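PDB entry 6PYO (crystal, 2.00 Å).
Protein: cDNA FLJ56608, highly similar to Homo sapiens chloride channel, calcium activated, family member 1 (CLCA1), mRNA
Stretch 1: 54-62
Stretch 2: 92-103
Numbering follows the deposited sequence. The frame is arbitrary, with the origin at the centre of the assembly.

Stretch 1, residues 54-62: AAHVQSELI
Stretch 2 92-103: RSAFTVIRKKYP

No direct hydrogen bond joins these two stretches; the polar link between them is a single water. Water 1 accepts from the backbone at 3.0 Å from Leu61 N, and donates both to Val97 O at 2.7 Å and to Glu60 OE2 at 2.9 Å. Leu61 N and Val97 O are thus bridged through the solvent molecule, while the Glu60 carboxylate supplies its third partner.

The remainder is packing of a bent extended segment against a helix, with 435 Å² buried over both sides. Stretch 1 is extended on both sides of a corner at Gln58, whose phi/psi of -80/-31 breaks the extended path. Stretch 2 enters already helical at Arg92 (phi near -60°, psi near -43°), with i to i+4 bonds such as Val97 N to Ser93 O at 2.8 Å; beyond the helix, Tyr102 N still reaches Ile98 O at 2.9 Å. Strand and helix run in the same general direction. The first strand crosses the helix at -27° with axes 8.9 Å apart, the second at -44° and 7.6 Å. The register follows from CA-CA distances of 6.2 Å for Ala55 and Ser93, 5.9 Å for Glu60 and Val97, and 6.7 Å for Leu61 and Ile98.

At the first strand two small side chains meet tightly: Ala55 CB lies 3.3 Å from Ser93 CB, their CA-CB bonds each directed toward the other stretch. His56 points away, and Val57 (chi1 t, -177°) points back toward the helix, the alternation expected of a strand. Val57 CG2 meets Ser93 OG at 3.7 Å and Val97 CG2 at 3.8 Å, so this one methyl touches successive turns of the helix.

Val97 (chi1 t, 160°) is the buried hub, with 81 Å² covered. The branched side chain suits this place: Val97 CG2 packs on Val57 and also lies 4.0 Å from Glu60 OE2, while Val97 CG1 lies 3.9 Å from Leu61 N and 4.1 Å from Leu61 CG, so the residue makes contacts on both sides of the corner.

Leu61 has the largest covered area, 102 Å². In the m,t rotamer (-72°, -174°), Leu61 CD1 extends to 4.0 Å from Ile98 O, 4.2 Å from Lys101 CB and 3.8 Å from Tyr102 CD2. That methyl meets the Tyr102 ring at its edge, near the ring plane, so the contact is not a face-on one. Ser59 points away, its OG (chi1 t) donating to Glu60 O at 2.8 Å.

Glu60 leaves the backbone sideways, yet its m,m rotamer (-54°, -83°; chi3 -159°) brings the carboxylate nearer the helix. Glu60 OE1 approaches Lys100 CE to 3.2 Å, but is 4.3 Å from Lys100 NZ, beyond a salt bridge. The opposite charges are therefore merely neighbours at the exposed margin, where Lys100 (chi1 m, -64°; chi2 -142°; chi3 t, -154°; chi4 m, -68°) lays its aliphatic chain beside the acid.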

ATOM      1  N   ALA A  54      -5.645  -7.013 -10.872  1.00 44.85           N
ATOM      2  CA  ALA A  54      -5.468  -8.022  -9.835  1.00 44.24           C
ATOM      3  C   ALA A  54      -4.236  -7.663  -9.006  1.00 40.06           C
ATOM      4  O   ALA A  54      -3.401  -6.848  -9.416  1.00 39.17           O
ATOM      5  CB  ALA A  54      -5.322  -9.428 -10.465  1.00 41.23           C
ATOM      6  N   ALA A  55      -4.090  -8.308  -7.855  1.00 42.68           N
ATOM      7  CA  ALA A  55      -2.984  -8.017  -6.939  1.00 45.19           C
ATOM      8  C   ALA A  55      -1.840  -9.009  -7.122  1.00 43.51           C
ATOM      9  O   ALA A  55      -2.072 -10.196  -7.348  1.00 45.53           O
ATOM     10  CB  ALA A  55      -3.443  -8.059  -5.479  1.00 37.55           C
ATOM     11  N   HIS A  56      -0.608  -8.522  -6.977  1.00 38.02           N
ATOM     12  CA  HIS A  56       0.591  -9.346  -7.085  1.00 42.05           C
ATOM     13  C   HIS A  56       1.416  -9.151  -5.818  1.00 41.03           C
ATOM     14  O   HIS A  56       1.919  -8.051  -5.552  1.00 38.17           O
ATOM     15  CB  HIS A  56       1.373  -8.992  -8.360  1.00 46.69           C
ATOM     16  CG  HIS A  56       0.488  -8.869  -9.571  1.00 56.55           C
ATOM     17  ND1 HIS A  56      -0.098  -9.959 -10.180  1.00 58.89           N
ATOM     18  CD2 HIS A  56       0.037  -7.779 -10.239  1.00 50.88           C
ATOM     19  CE1 HIS A  56      -0.864  -9.545 -11.174  1.00 66.04           C
ATOM     20  NE2 HIS A  56      -0.790  -8.228 -11.239  1.00 53.25           N
ATOM     21  N   VAL A  57       1.557 -10.213  -5.032  1.00 35.79           N
ATOM     22  CA  VAL A  57       2.382 -10.127  -3.823  1.00 38.82           C
ATOM     23  C   VAL A  57       3.842 -10.026  -4.242  1.00 37.74           C
ATOM     24  O   VAL A  57       4.406 -10.993  -4.749  1.00 37.16           O
ATOM     25  CB  VAL A  57       2.161 -11.322  -2.895  1.00 38.63           C
ATOM     26  CG1 VAL A  57       2.991 -11.156  -1.595  1.00 41.77           C
ATOM     27  CG2 VAL A  57       0.660 -11.442  -2.550  1.00 39.67           C
ATOM     28  N   GLN A  58       4.454  -8.843  -4.076  1.00 30.80           N
ATOM     29  CA  GLN A  58       5.887  -8.755  -4.297  1.00 28.85           C
ATOM     30  C   GLN A  58       6.660  -9.280  -3.090  1.00 36.64           C
ATOM     31  O   GLN A  58       7.766  -9.797  -3.237  1.00 36.51           O
ATOM     32  CB  GLN A  58       6.317  -7.318  -4.590  1.00 34.57           C
ATOM     33  CG  GLN A  58       5.683  -6.708  -5.753  1.00 35.75           C
ATOM     34  CD  GLN A  58       5.934  -7.540  -7.038  1.00 37.81           C
ATOM     35  OE1 GLN A  58       7.021  -8.047  -7.244  1.00 40.66           O
ATOM     36  NE2 GLN A  58       4.923  -7.681  -7.864  1.00 40.49           N
ATOM     37  N   SER A  59       6.113  -9.143  -1.887  1.00 39.88           N
ATOM     38  CA  SER A  59       6.799  -9.663  -0.703  1.00 39.05           C
ATOM     39  C   SER A  59       5.795  -9.921   0.410  1.00 39.94           C
ATOM     40  O   SER A  59       4.972  -9.049   0.737  1.00 35.89           O
ATOM     41  CB  SER A  59       7.886  -8.714  -0.206  1.00 41.40           C
ATOM     42  OG  SER A  59       8.486  -9.216   0.981  1.00 43.95           O
ATOM     43  N   GLU A  60       5.840 -11.140   0.943  1.00 37.68           N
ATOM     44  CA  GLU A  60       5.217 -11.445   2.208  1.00 46.18           C
ATOM     45  C   GLU A  60       5.820 -10.548   3.290  1.00 32.64           C
ATOM     46  O   GLU A  60       6.820  -9.848   3.087  1.00 35.84           O
ATOM     47  CB  GLU A  60       5.433 -12.917   2.558  1.00 41.09           C
ATOM     48  CG  GLU A  60       4.981 -13.884   1.470  1.00 50.65           C
ATOM     49  CD  GLU A  60       3.490 -14.173   1.512  1.00 58.59           C
ATOM     50  OE1 GLU A  60       3.076 -15.220   0.959  1.00 64.77           O
ATOM     51  OE2 GLU A  60       2.729 -13.346   2.080  1.00 59.55           O
ATOM     52  N   LEU A  61       5.215 -10.588   4.456  1.00 39.43           N
ATOM     53  CA  LEU A  61       5.764  -9.822   5.565  1.00 34.22           C
ATOM     54  C   LEU A  61       7.198 -10.259   5.808  1.00 39.21           C
ATOM     55  O   LEU A  61       7.472 -11.438   6.022  1.00 36.76           O
ATOM     56  CB  LEU A  61       4.930 -10.029   6.815  1.00 42.82           C
ATOM     57  CG  LEU A  61       3.552  -9.377   6.852  1.00 41.50           C
ATOM     58  CD1 LEU A  61       2.999  -9.622   8.260  1.00 44.46           C
ATOM     59  CD2 LEU A  61       3.624  -7.893   6.506  1.00 38.66           C
ATOM     60  N   ILE A  62       8.131  -9.315   5.724  1.00 34.10           N
ATOM     61  CA  ILE A  62       9.469  -9.546   6.233  1.00 38.09           C
ATOM     62  C   ILE A  62       9.827  -8.428   7.212  1.00 37.00           C
ATOM     63  O   ILE A  62       9.289  -7.316   7.155  1.00 31.33           O
ATOM     64  CB  ILE A  62      10.510  -9.669   5.104  1.00 46.43           C
ATOM     65  CG1 ILE A  62      10.709  -8.342   4.386  1.00 42.80           C
ATOM     66  CG2 ILE A  62      10.100 -10.707   4.072  1.00 44.35           C
ATOM     67  CD1 ILE A  62      12.204  -8.093   4.068  1.00 57.05           C
ATOM     68  N   ARG A  92      -7.426  -6.182  -0.415  1.00 42.63           N
ATOM     69  CA  ARG A  92      -7.720  -7.552   0.007  1.00 43.15           C
ATOM     70  C   ARG A  92      -6.448  -8.385   0.053  1.00 42.46           C
ATOM     71  O   ARG A  92      -6.228  -9.162   0.995  1.00 43.46           O
ATOM     72  CB  ARG A  92      -8.748  -8.196  -0.943  1.00 47.02           C
ATOM     73  CG  ARG A  92     -10.209  -7.836  -0.678  1.00 53.83           C
ATOM     74  CD  ARG A  92     -11.103  -8.048  -1.917  1.00 56.08           C
ATOM     75  NE  ARG A  92     -12.323  -7.256  -1.800  1.00 64.73           N
ATOM     76  CZ  ARG A  92     -13.048  -6.807  -2.819  1.00 57.36           C
ATOM     77  NH1 ARG A  92     -12.693  -7.076  -4.067  1.00 61.55           N
ATOM     78  NH2 ARG A  92     -14.128  -6.075  -2.577  1.00 58.69           N
ATOM     79  N   SER A  93      -5.606  -8.261  -0.979  1.00 39.07           N
ATOM     80  CA  SER A  93      -4.347  -9.003  -0.965  1.00 44.02           C
ATOM     81  C   SER A  93      -3.449  -8.581   0.202  1.00 38.45           C
ATOM     82  O   SER A  93      -2.803  -9.420   0.836  1.00 37.63           O
ATOM     83  CB  SER A  93      -3.640  -8.804  -2.297  1.00 41.38           C
ATOM     84  OG  SER A  93      -2.376  -9.402  -2.281  1.00 44.52           O
ATOM     85  N   ALA A  94      -3.394  -7.283   0.506  1.00 40.34           N
ATOM     86  CA  ALA A  94      -2.627  -6.836   1.668  1.00 36.81           C
ATOM     87  C   ALA A  94      -3.131  -7.501   2.948  1.00 35.49           C
ATOM     88  O   ALA A  94      -2.340  -7.975   3.784  1.00 33.36           O
ATOM     89  CB  ALA A  94      -2.691  -5.317   1.756  1.00 34.35           C
ATOM     90  N   PHE A  95      -4.451  -7.543   3.118  1.00 37.86           N
ATOM     91  CA  PHE A  95      -5.025  -8.166   4.311  1.00 42.66           C
ATOM     92  C   PHE A  95      -4.646  -9.635   4.395  1.00 40.18           C
ATOM     93  O   PHE A  95      -4.312 -10.139   5.477  1.00 38.34           O
ATOM     94  CB  PHE A  95      -6.555  -8.012   4.334  1.00 43.77           C
ATOM     95  CG  PHE A  95      -7.027  -6.584   4.441  1.00 45.97           C
ATOM     96  CD1 PHE A  95      -6.173  -5.591   4.861  1.00 44.75           C
ATOM     97  CD2 PHE A  95      -8.333  -6.239   4.103  1.00 52.19           C
ATOM     98  CE1 PHE A  95      -6.604  -4.254   4.951  1.00 47.38           C
ATOM     99  CE2 PHE A  95      -8.760  -4.931   4.181  1.00 47.55           C
ATOM    100  CZ  PHE A  95      -7.889  -3.932   4.615  1.00 47.96           C
ATOM    101  N   THR A  96      -4.692 -10.344   3.268  1.00 40.95           N
ATOM    102  CA  THR A  96      -4.232 -11.734   3.255  1.00 39.06           C
ATOM    103  C   THR A  96      -2.753 -11.834   3.613  1.00 37.47           C
ATOM    104  O   THR A  96      -2.331 -12.757   4.329  1.00 36.59           O
ATOM    105  CB  THR A  96      -4.474 -12.341   1.867  1.00 41.69           C
ATOM    106  OG1 THR A  96      -5.820 -12.073   1.477  1.00 45.30           O
ATOM    107  CG2 THR A  96      -4.246 -13.838   1.877  1.00 51.59           C
ATOM    108  N   VAL A  97      -1.941 -10.891   3.114  1.00 33.01           N
ATOM    109  CA  VAL A  97      -0.515 -10.952   3.394  1.00 30.33           C
ATOM    110  C   VAL A  97      -0.298 -10.798   4.891  1.00 36.04           C
ATOM    111  O   VAL A  97       0.471 -11.544   5.506  1.00 37.29           O
ATOM    112  CB  VAL A  97       0.238  -9.879   2.580  1.00 40.08           C
ATOM    113  CG1 VAL A  97       1.617  -9.594   3.203  1.00 40.71           C
ATOM    114  CG2 VAL A  97       0.333 -10.301   1.089  1.00 39.47           C
ATOM    115  N   ILE A  98      -1.031  -9.863   5.506  1.00 35.02           N
ATOM    116  CA  ILE A  98      -0.832  -9.596   6.919  1.00 36.34           C
ATOM    117  C   ILE A  98      -1.305 -10.770   7.735  1.00 35.30           C
ATOM    118  O   ILE A  98      -0.597 -11.259   8.627  1.00 40.73           O
ATOM    119  CB  ILE A  98      -1.546  -8.304   7.330  1.00 30.89           C
ATOM    120  CG1 ILE A  98      -0.845  -7.107   6.672  1.00 35.51           C
ATOM    121  CG2 ILE A  98      -1.473  -8.174   8.845  1.00 40.46           C
ATOM    122  CD1 ILE A  98      -1.712  -5.870   6.620  1.00 33.74           C
ATOM    123  N   ARG A  99      -2.506 -11.254   7.421  1.00 37.00           N
ATOM    124  CA  ARG A  99      -3.138 -12.325   8.164  1.00 43.71           C
ATOM    125  C   ARG A  99      -2.435 -13.642   8.019  1.00 43.15           C
ATOM    126  O   ARG A  99      -2.851 -14.598   8.690  1.00 45.67           O
ATOM    127  CB  ARG A  99      -4.588 -12.513   7.731  1.00 44.76           C
ATOM    128  CG  ARG A  99      -5.471 -11.399   8.200  1.00 45.36           C
ATOM    129  CD  ARG A  99      -6.838 -11.392   7.542  1.00 45.07           C
ATOM    130  NE  ARG A  99      -7.617 -10.287   8.094  1.00 45.00           N
ATOM    131  CZ  ARG A  99      -8.551  -9.627   7.427  1.00 53.46           C
ATOM    132  NH1 ARG A  99      -8.814  -9.952   6.155  1.00 50.05           N
ATOM    133  NH2 ARG A  99      -9.201  -8.634   8.026  1.00 49.11           N
ATOM    134  N   LYS A 100      -1.420 -13.752   7.149  1.00 38.27           N
ATOM    135  CA  LYS A 100      -0.627 -14.979   7.229  1.00 39.25           C
ATOM    136  C   LYS A 100       0.098 -15.092   8.567  1.00 48.26           C
ATOM    137  O   LYS A 100       0.541 -16.187   8.933  1.00 43.37           O
ATOM    138  CB  LYS A 100       0.393 -15.083   6.093  1.00 42.87           C
ATOM    139  CG  LYS A 100      -0.269 -15.188   4.704  1.00 50.53           C
ATOM    140  CD  LYS A 100       0.493 -16.133   3.795  1.00 62.74           C
ATOM    141  CE  LYS A 100       0.285 -15.809   2.311  1.00 82.94           C
ATOM    142  NZ  LYS A 100      -1.095 -16.069   1.831  1.00 87.48           N
ATOM    143  N   LYS A 101       0.242 -13.979   9.309  1.00 40.91           N
ATOM    144  CA  LYS A 101       1.011 -13.962  10.554  1.00 43.27           C
ATOM    145  C   LYS A 101       0.263 -13.285  11.687  1.00 44.68           C
ATOM    146  O   LYS A 101       0.403 -13.696  12.849  1.00 44.34           O
ATOM    147  CB  LYS A 101       2.374 -13.237  10.364  1.00 47.92           C
ATOM    148  CG  LYS A 101       3.432 -14.013   9.577  1.00 53.20           C
ATOM    149  CD  LYS A 101       4.433 -14.684  10.532  1.00 71.01           C
ATOM    150  CE  LYS A 101       5.652 -13.792  10.825  1.00 74.91           C
ATOM    151  NZ  LYS A 101       6.406 -14.154  12.078  1.00 77.96           N
ATOM    152  N   TYR A 102      -0.518 -12.256  11.382  1.00 38.85           N
ATOM    153  CA  TYR A 102      -0.990 -11.311  12.380  1.00 39.05           C
ATOM    154  C   TYR A 102      -2.398 -10.840  12.053  1.00 40.35           C
ATOM    155  O   TYR A 102      -2.811 -10.844  10.887  1.00 41.24           O
ATOM    156  CB  TYR A 102      -0.051 -10.097  12.455  1.00 39.61           C
ATOM    157  CG  TYR A 102       1.373 -10.455  12.838  1.00 41.50           C
ATOM    158  CD1 TYR A 102       1.665 -10.967  14.102  1.00 43.05           C
ATOM    159  CD2 TYR A 102       2.432 -10.258  11.958  1.00 39.54           C
ATOM    160  CE1 TYR A 102       2.970 -11.294  14.471  1.00 41.16           C
ATOM    161  CE2 TYR A 102       3.734 -10.589  12.309  1.00 37.05           C
ATOM    162  CZ  TYR A 102       3.999 -11.113  13.559  1.00 42.06           C
ATOM    163  OH  TYR A 102       5.307 -11.436  13.899  1.00 44.57           O
ATOM    164  N   PRO A 103      -3.137 -10.382  13.059  1.00 46.19           N
ATOM    165  CA  PRO A 103      -4.362  -9.619  12.780  1.00 36.58           C
ATOM    166  C   PRO A 103      -4.070  -8.310  12.061  1.00 41.95           C
ATOM    167  O   PRO A 103      -2.968  -7.757  12.120  1.00 30.97           O
ATOM    168  CB  PRO A 103      -4.955  -9.350  14.169  1.00 48.47           C
ATOM    169  CG  PRO A 103      -3.989  -9.956  15.187  1.00 53.27           C
ATOM    170  CD  PRO A 103      -2.729 -10.321  14.477  1.00 49.24           C
TER
HETATM  171  O   HOH W   1       2.947 -12.465   4.871  1.00 38.67           O